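N-acetylneuraminate epimerase (Escherichia coli, PDB 2UVK) speeds the interconversion of the alpha and beta anomers of the sialic acid N-acetylneuraminate in the periplasm. Local coordinates at residues B[55-59]-B[71-75]; B[58-64]-B[110-116]. All coordinates share one frame; numbering follows the deposited sequence.

Overall arrangement
Both contacts belong to the Kelch beta-propeller and start from the same piece of chain, sharing Q58 and A59. Interaction 1 pairs the loop ahead of strand 60-64 with the end of strand 67-71, the glycine turn after it and strand 74-76. Interaction 2 sets strand 60-64 beside strand 112-116, the first strands of two neighbouring sheets. Each is partly buried; the centre of interaction 2 lies about 7 Å from the centre of the chain, that of interaction 1 about 11 Å. Backbone bonds and an arginine hold interaction 1. Interaction 2 relies on side chains and bridging waters. F71 joins them: its N bonds to T60 O, and its O accepts from H112 NE2.

Interaction 1 of 2, residues B[55-59]-B[71-75]; sequences PRDQA and FGGIG
R56 reaches across to the glycine turn and bonds through NH1 to G72 O at 2.9 Å. The oxygen lies at the edge of the guanidinium, in its plane. NH1 itself sits above the G72 carbonyl plane, 48° out of it. The bend at chi2 (-63°) keeps CD by the turn; CG and CD of R56 both lie 3.7 Å from G72 O. Outside the pair, D87 forms a salt bridge with NH2, NE hydrogen-bonds to G53 O, and F85 makes a cation-pi contact. A leucine in place of R56 would probably leave D87 without its charged mate and G72 O without this donor.

D57 and I74 form a single antiparallel hydrogen-bonded pair. D57 N gives to I74 O at 2.9 Å, and I74 N gives to D57 O at 2.7 Å. Packing is tight at G73, whose CA lies 3.3 Å from D57 O. A CB on G73 would clash with R56 CB and press on A59 CB. A CB on G75 would likewise hit P55 O. A59 CB rests 3.6 Å from G72 O.

Away from the glycines the contact is looser: P55 at one end is exposed, and D57 and Q58 are partly so. Q58 and I74 run side by side, and NE2 of Q58 touches I74 CD1 at 3.6 Å. The side chain of Q58 is about 7 Å from that of E209, the predicted proton acceptor. The double glycine G72-G73 closing strand 67-71, with R56 in the loop before strand 60-64, fits the Kelch repeat of a beta-propeller.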
ATOM      1  N   PRO B  55      14.846  12.616  12.765  1.00 11.83           N
ATOM      2  CA  PRO B  55      15.807  11.948  11.897  1.00 11.20           C
ATOM      3  C   PRO B  55      15.134  10.999  10.921  1.00 10.58           C
ATOM      4  O   PRO B  55      14.146  10.376  11.273  1.00 11.23           O
ATOM      5  CB  PRO B  55      16.666  11.162  12.869  1.00 12.45           C
ATOM      6  CG  PRO B  55      16.563  11.972  14.185  1.00 12.75           C
ATOM      7  CD  PRO B  55      15.165  12.408  14.197  1.00 12.23           C
ATOM      8  N   ARG B  56      15.681  10.923   9.706  1.00  9.96           N
ATOM      9  CA  ARG B  56      15.150  10.041   8.644  1.00  9.61           C
ATOM     10  C   ARG B  56      16.300   9.381   7.935  1.00  9.14           C
ATOM     11  O   ARG B  56      17.209  10.086   7.454  1.00  8.51           O
ATOM     12  CB  ARG B  56      14.351  10.807   7.581  1.00 10.24           C
ATOM     13  CG  ARG B  56      13.181  11.629   8.086  1.00 10.48           C
ATOM     14  CD  ARG B  56      12.051  10.831   8.740  1.00 12.63           C
ATOM     15  NE  ARG B  56      10.982  11.691   9.258  1.00 12.08           N
ATOM     16  CZ  ARG B  56       9.944  12.159   8.575  1.00 10.98           C
ATOM     17  NH1 ARG B  56       9.792  11.871   7.286  1.00 10.90           N
ATOM     18  NH2 ARG B  56       9.015  12.905   9.167  1.00 12.92           N
ATOM     19  N   ASP B  57      16.277   8.049   7.854  1.00  9.11           N
ATOM     20  CA  ASP B  57      17.169   7.299   6.961  1.00  9.12           C
ATOM     21  C   ASP B  57      16.403   6.950   5.696  1.00  8.66           C
ATOM     22  O   ASP B  57      15.220   6.681   5.727  1.00  8.64           O
ATOM     23  CB  ASP B  57      17.630   5.993   7.610  1.00  9.54           C
ATOM     24  CG  ASP B  57      18.702   6.172   8.649  1.00 12.75           C
ATOM     25  OD1 ASP B  57      19.341   7.240   8.769  1.00 14.36           O
ATOM     26  OD2 ASP B  57      18.920   5.168   9.387  1.00 18.80           O
ATOM     27  N   GLN B  58      17.085   7.014   4.560  1.00  8.95           N
ATOM     28  CA  GLN B  58      16.447   6.606   3.311  1.00  9.48           C
ATOM     29  C   GLN B  58      15.274   7.497   2.871  1.00  8.52           C
ATOM     30  O   GLN B  58      14.369   7.065   2.146  1.00  9.73           O
ATOM     31  CB  GLN B  58      16.035   5.118   3.325  1.00  9.76           C
ATOM     32  CG  GLN B  58      17.215   4.176   3.546  1.00 13.59           C
ATOM     33  CD  GLN B  58      16.853   2.734   3.366  1.00 15.03           C
ATOM     34  OE1 GLN B  58      16.323   2.354   2.333  1.00 22.21           O
ATOM     35  NE2 GLN B  58      17.094   1.926   4.383  1.00 20.85           N
ATOM     36  N   ALA B  59      15.288   8.769   3.283  1.00  7.74           N
ATOM     37  CA  ALA B  59      14.412   9.771   2.667  1.00  8.49           C
ATOM     38  C   ALA B  59      14.888  10.116   1.260  1.00  8.64           C
ATOM     39  O   ALA B  59      16.003   9.778   0.844  1.00  9.76           O
ATOM     40  CB  ALA B  59      14.401  11.024   3.516  1.00  8.62           C
ATOM     41  N   PHE B  71      10.742  13.691   1.132  1.00  8.79           N
ATOM     42  CA  PHE B  71       9.724  12.642   1.112  1.00  8.94           C
ATOM     43  C   PHE B  71      10.131  11.448   2.004  1.00  8.02           C
ATOM     44  O   PHE B  71      11.154  10.801   1.794  1.00  9.07           O
ATOM     45  CB  PHE B  71       9.540  12.135  -0.323  1.00  8.86           C
ATOM     46  CG  PHE B  71       9.146  13.218  -1.262  1.00  8.70           C
ATOM     47  CD1 PHE B  71       7.819  13.520  -1.488  1.00  9.61           C
ATOM     48  CD2 PHE B  71      10.140  13.913  -1.942  1.00  9.55           C
ATOM     49  CE1 PHE B  71       7.466  14.562  -2.368  1.00 12.15           C
ATOM     50  CE2 PHE B  71       9.798  14.951  -2.832  1.00 10.10           C
ATOM     51  CZ  PHE B  71       8.471  15.249  -3.042  1.00  9.25           C
ATOM     52  N   GLY B  72       9.281  11.141   2.977  1.00  8.45           N
ATOM     53  CA  GLY B  72       9.379   9.898   3.718  1.00  8.93           C
ATOM     54  C   GLY B  72      10.647   9.655   4.493  1.00  8.44           C
ATOM     55  O   GLY B  72      11.189  10.563   5.148  1.00  9.69           O
ATOM     56  N   GLY B  73      11.110   8.405   4.425  1.00  7.51           N
ATOM     57  CA  GLY B  73      12.243   7.903   5.185  1.00  8.09           C
ATOM     58  C   GLY B  73      11.818   7.065   6.380  1.00  7.75           C
ATOM     59  O   GLY B  73      10.643   6.890   6.664  1.00  8.16           O
ATOM     60  N   ILE B  74      12.825   6.565   7.047  1.00  8.00           N
ATOM     61  CA  ILE B  74      12.658   5.703   8.215  1.00  8.29           C
ATOM     62  C   ILE B  74      13.078   6.485   9.472  1.00  8.97           C
ATOM     63  O   ILE B  74      14.160   7.041   9.536  1.00  9.26           O
ATOM     64  CB  ILE B  74      13.584   4.502   8.127  1.00  8.15           C
ATOM     65  CG1 ILE B  74      13.229   3.614   6.919  1.00 10.11           C
ATOM     66  CG2 ILE B  74      13.474   3.650   9.413  1.00 10.16           C
ATOM     67  CD1 ILE B  74      14.347   2.662   6.563  1.00 11.43           C
ATOM     68  N   GLY B  75      12.244   6.414  10.496  1.00 10.03           N
ATOM     69  CA  GLY B  75      12.583   7.033  11.773  1.00  9.65           C
ATOM     70  C   GLY B  75      11.613   6.615  12.828  1.00 10.60           C
ATOM     71  O   GLY B  75      10.900   5.661  12.639  1.00 11.29           O
TER

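Interaction 2 of 2, residues B[58-64]-B[110-116]; sequences QATSAFI and AGHVTFV
The H112 ring carries the methyl CG2 of T60 over one face, 3.5 Å from the ring centroid and 24° off the normal, a CH-pi contact. The carbonyl carbon C of A110 lies at the ring edge, in its plane. Q58 O approaches CE1 obliquely. These residues join neighbouring blades of the Kelch beta-propeller. Strands 60-64 and 112-116 run parallel, 3° apart, but their axes are 6.7 Å from each other. They are the first strands of separate sheets and meet through side chains.

With T60 OG1 between the backbone N and the carbonyl carbon (chi1 61°), CG2 is left anti to the carbonyl carbon and over the imidazole. H112 NE2 hydrogen-bonds to F71 O on strand 67-71, next to strand 60-64. Further along, the contact turns apolar. V116 CG2 packs on A62 CB at 3.7 Å and on I64 CG1 at 3.8 Å.

Two waters bridge the backbones. One donates to Q58 O and H112 O and accepts weakly from G111 N. A second donates to S61 O at 3.0 Å and weakly to T114 O. Midway, the hydroxyls OG1 of T60 and OG1 of T114 share a hydrogen bond of 2.7 Å.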
ATOM      1  N   GLN B  58      17.085   7.014   4.560  1.00  8.95           N
ATOM      2  CA  GLN B  58      16.447   6.606   3.311  1.00  9.48           C
ATOM      3  C   GLN B  58      15.274   7.497   2.871  1.00  8.52           C
ATOM      4  O   GLN B  58      14.369   7.065   2.146  1.00  9.73           O
ATOM      5  CB  GLN B  58      16.035   5.118   3.325  1.00  9.76           C
ATOM      6  CG  GLN B  58      17.215   4.176   3.546  1.00 13.59           C
ATOM      7  CD  GLN B  58      16.853   2.734   3.366  1.00 15.03           C
ATOM      8  OE1 GLN B  58      16.323   2.354   2.333  1.00 22.21           O
ATOM      9  NE2 GLN B  58      17.094   1.926   4.383  1.00 20.85           N
ATOM     10  N   ALA B  59      15.288   8.769   3.283  1.00  7.74           N
ATOM     11  CA  ALA B  59      14.412   9.771   2.667  1.00  8.49           C
ATOM     12  C   ALA B  59      14.888  10.116   1.260  1.00  8.64           C
ATOM     13  O   ALA B  59      16.003   9.778   0.844  1.00  9.76           O
ATOM     14  CB  ALA B  59      14.401  11.024   3.516  1.00  8.62           C
ATOM     15  N   THR B  60      14.020  10.790   0.530  1.00  9.21           N
ATOM     16  CA  THR B  60      14.427  11.348  -0.776  1.00  9.54           C
ATOM     17  C   THR B  60      14.087  12.833  -0.782  1.00 10.47           C
ATOM     18  O   THR B  60      13.365  13.338   0.081  1.00  9.89           O
ATOM     19  CB  THR B  60      13.688  10.684  -1.956  1.00  9.87           C
ATOM     20  OG1 THR B  60      12.283  10.907  -1.836  1.00 10.05           O
ATOM     21  CG2 THR B  60      14.002   9.186  -2.036  1.00 10.75           C
ATOM     22  N   SER B  61      14.608  13.550  -1.771  0.50 10.87           N
ATOM     23  CA  SER B  61      14.336  14.979  -1.880  0.50 11.50           C
ATOM     24  C   SER B  61      14.397  15.441  -3.325  0.50 12.69           C
ATOM     25  O   SER B  61      15.120  14.855  -4.124  0.50 12.24           O
ATOM     26  CB  SER B  61      15.327  15.772  -1.022  0.50 11.43           C
ATOM     27  OG  SER B  61      16.674  15.500  -1.391  0.50 11.97           O
ATOM     28  N   ALA B  62      13.645  16.509  -3.612  1.00 13.29           N
ATOM     29  CA  ALA B  62      13.544  17.075  -4.960  1.00 14.09           C
ATOM     30  C   ALA B  62      13.456  18.568  -4.861  1.00 15.40           C
ATOM     31  O   ALA B  62      12.777  19.076  -3.999  1.00 14.78           O
ATOM     32  CB  ALA B  62      12.323  16.565  -5.628  1.00 14.62           C
ATOM     33  N   PHE B  63      14.173  19.262  -5.749  0.50 16.34           N
ATOM     34  CA  PHE B  63      14.020  20.714  -5.901  0.50 16.99           C
ATOM     35  C   PHE B  63      13.046  20.978  -7.011  0.50 17.14           C
ATOM     36  O   PHE B  63      13.186  20.431  -8.109  0.50 17.19           O
ATOM     37  CB  PHE B  63      15.329  21.426  -6.236  0.50 17.78           C
ATOM     38  CG  PHE B  63      15.861  22.218  -5.108  0.50 17.48           C
ATOM     39  CD1 PHE B  63      17.033  21.854  -4.492  0.50 18.13           C
ATOM     40  CD2 PHE B  63      15.147  23.305  -4.613  0.50 17.89           C
ATOM     41  CE1 PHE B  63      17.505  22.563  -3.431  0.50 18.39           C
ATOM     42  CE2 PHE B  63      15.621  24.036  -3.536  0.50 17.92           C
ATOM     43  CZ  PHE B  63      16.804  23.664  -2.939  0.50 18.54           C
ATOM     44  N   ILE B  64      12.028  21.771  -6.716  1.00 17.33           N
ATOM     45  CA  ILE B  64      11.040  22.129  -7.745  1.00 18.83           C
ATOM     46  C   ILE B  64      10.585  23.548  -7.497  1.00 20.15           C
ATOM     47  O   ILE B  64      10.154  23.875  -6.390  1.00 19.67           O
ATOM     48  CB  ILE B  64       9.784  21.241  -7.706  1.00 18.88           C
ATOM     49  CG1 ILE B  64      10.156  19.762  -7.800  1.00 20.12           C
ATOM     50  CG2 ILE B  64       8.816  21.624  -8.826  1.00 18.30           C
ATOM     51  CD1 ILE B  64       8.941  18.842  -7.739  1.00 20.96           C
ATOM     52  N   ALA B 110      10.203   4.442   1.962  1.00  8.00           N
ATOM     53  CA  ALA B 110      11.568   4.164   2.410  1.00  7.71           C
ATOM     54  C   ALA B 110      12.214   3.156   1.506  1.00  8.60           C
ATOM     55  O   ALA B 110      11.670   2.068   1.359  1.00  9.17           O
ATOM     56  CB  ALA B 110      11.609   3.658   3.870  1.00  9.74           C
ATOM     57  N   GLY B 111      13.335   3.545   0.892  1.00  8.75           N
ATOM     58  CA  GLY B 111      13.919   2.765  -0.183  1.00  8.89           C
ATOM     59  C   GLY B 111      13.359   3.142  -1.542  1.00  9.14           C
ATOM     60  O   GLY B 111      13.736   2.561  -2.558  1.00 10.12           O
ATOM     61  N   HIS B 112      12.449   4.096  -1.552  1.00  8.63           N
ATOM     62  CA  HIS B 112      11.916   4.670  -2.780  1.00  8.85           C
ATOM     63  C   HIS B 112      12.991   5.506  -3.480  1.00  9.67           C
ATOM     64  O   HIS B 112      14.029   5.890  -2.913  1.00  9.14           O
ATOM     65  CB  HIS B 112      10.699   5.526  -2.467  1.00  9.30           C
ATOM     66  CG  HIS B 112      10.977   6.634  -1.505  1.00  8.69           C
ATOM     67  ND1 HIS B 112      11.538   6.419  -0.258  1.00  9.60           N
ATOM     68  CD2 HIS B 112      10.781   7.974  -1.609  1.00  8.76           C
ATOM     69  CE1 HIS B 112      11.688   7.584   0.349  1.00  9.10           C
ATOM     70  NE2 HIS B 112      11.222   8.537  -0.443  1.00  8.62           N
ATOM     71  N   VAL B 113      12.699   5.811  -4.740  1.00  9.20           N
ATOM     72  CA  VAL B 113      13.448   6.829  -5.458  1.00  9.96           C
ATOM     73  C   VAL B 113      12.529   8.024  -5.699  1.00  9.84           C
ATOM     74  O   VAL B 113      11.309   7.924  -5.569  1.00 10.55           O
ATOM     75  CB  VAL B 113      13.998   6.302  -6.808  1.00 10.22           C
ATOM     76  CG1 VAL B 113      15.028   5.196  -6.567  1.00 10.73           C
ATOM     77  CG2 VAL B 113      12.866   5.897  -7.738  1.00 12.19           C
ATOM     78  N   THR B 114      13.121   9.160  -6.050  1.00  9.76           N
ATOM     79  CA  THR B 114      12.336  10.312  -6.488  1.00 10.51           C
ATOM     80  C   THR B 114      13.085  11.053  -7.581  1.00 11.35           C
ATOM     81  O   THR B 114      14.311  11.216  -7.524  1.00 11.81           O
ATOM     82  CB  THR B 114      12.036  11.241  -5.283  1.00  9.91           C
ATOM     83  OG1 THR B 114      11.309  10.495  -4.306  1.00 10.43           O
ATOM     84  CG2 THR B 114      11.209  12.448  -5.672  1.00 12.04           C
ATOM     85  N   PHE B 115      12.332  11.428  -8.617  1.00 11.77           N
ATOM     86  CA  PHE B 115      12.861  12.266  -9.697  1.00 13.22           C
ATOM     87  C   PHE B 115      11.850  13.335 -10.079  1.00 13.92           C
ATOM     88  O   PHE B 115      10.662  13.217  -9.797  1.00 13.61           O
ATOM     89  CB  PHE B 115      13.264  11.419 -10.919  1.00 13.83           C
ATOM     90  CG  PHE B 115      12.132  10.647 -11.561  1.00 14.72           C
ATOM     91  CD1 PHE B 115      11.518  11.116 -12.705  1.00 14.41           C
ATOM     92  CD2 PHE B 115      11.716   9.419 -11.055  1.00 14.74           C
ATOM     93  CE1 PHE B 115      10.500  10.389 -13.325  1.00 15.77           C
ATOM     94  CE2 PHE B 115      10.697   8.704 -11.670  1.00 14.70           C
ATOM     95  CZ  PHE B 115      10.085   9.203 -12.805  1.00 15.02           C
ATOM     96  N   VAL B 116      12.345  14.391 -10.733  1.00 15.25           N
ATOM     97  CA  VAL B 116      11.486  15.507 -11.141  1.00 16.34           C
ATOM     98  C   VAL B 116      11.244  15.391 -12.654  1.00 16.95           C
ATOM     99  O   VAL B 116      12.193  15.244 -13.437  1.00 18.24           O
ATOM    100  CB  VAL B 116      12.126  16.887 -10.784  1.00 16.38           C
ATOM    101  CG1 VAL B 116      11.238  18.059 -11.252  1.00 17.26           C
ATOM    102  CG2 VAL B 116      12.368  17.002  -9.259  1.00 16.65           C
TER
HETATM  103  O   HOH W   1      15.009   5.830  -0.239  1.00 10.64           O
HETATM  104  O   HOH W   2      14.513  13.827  -6.825  1.00 24.16           O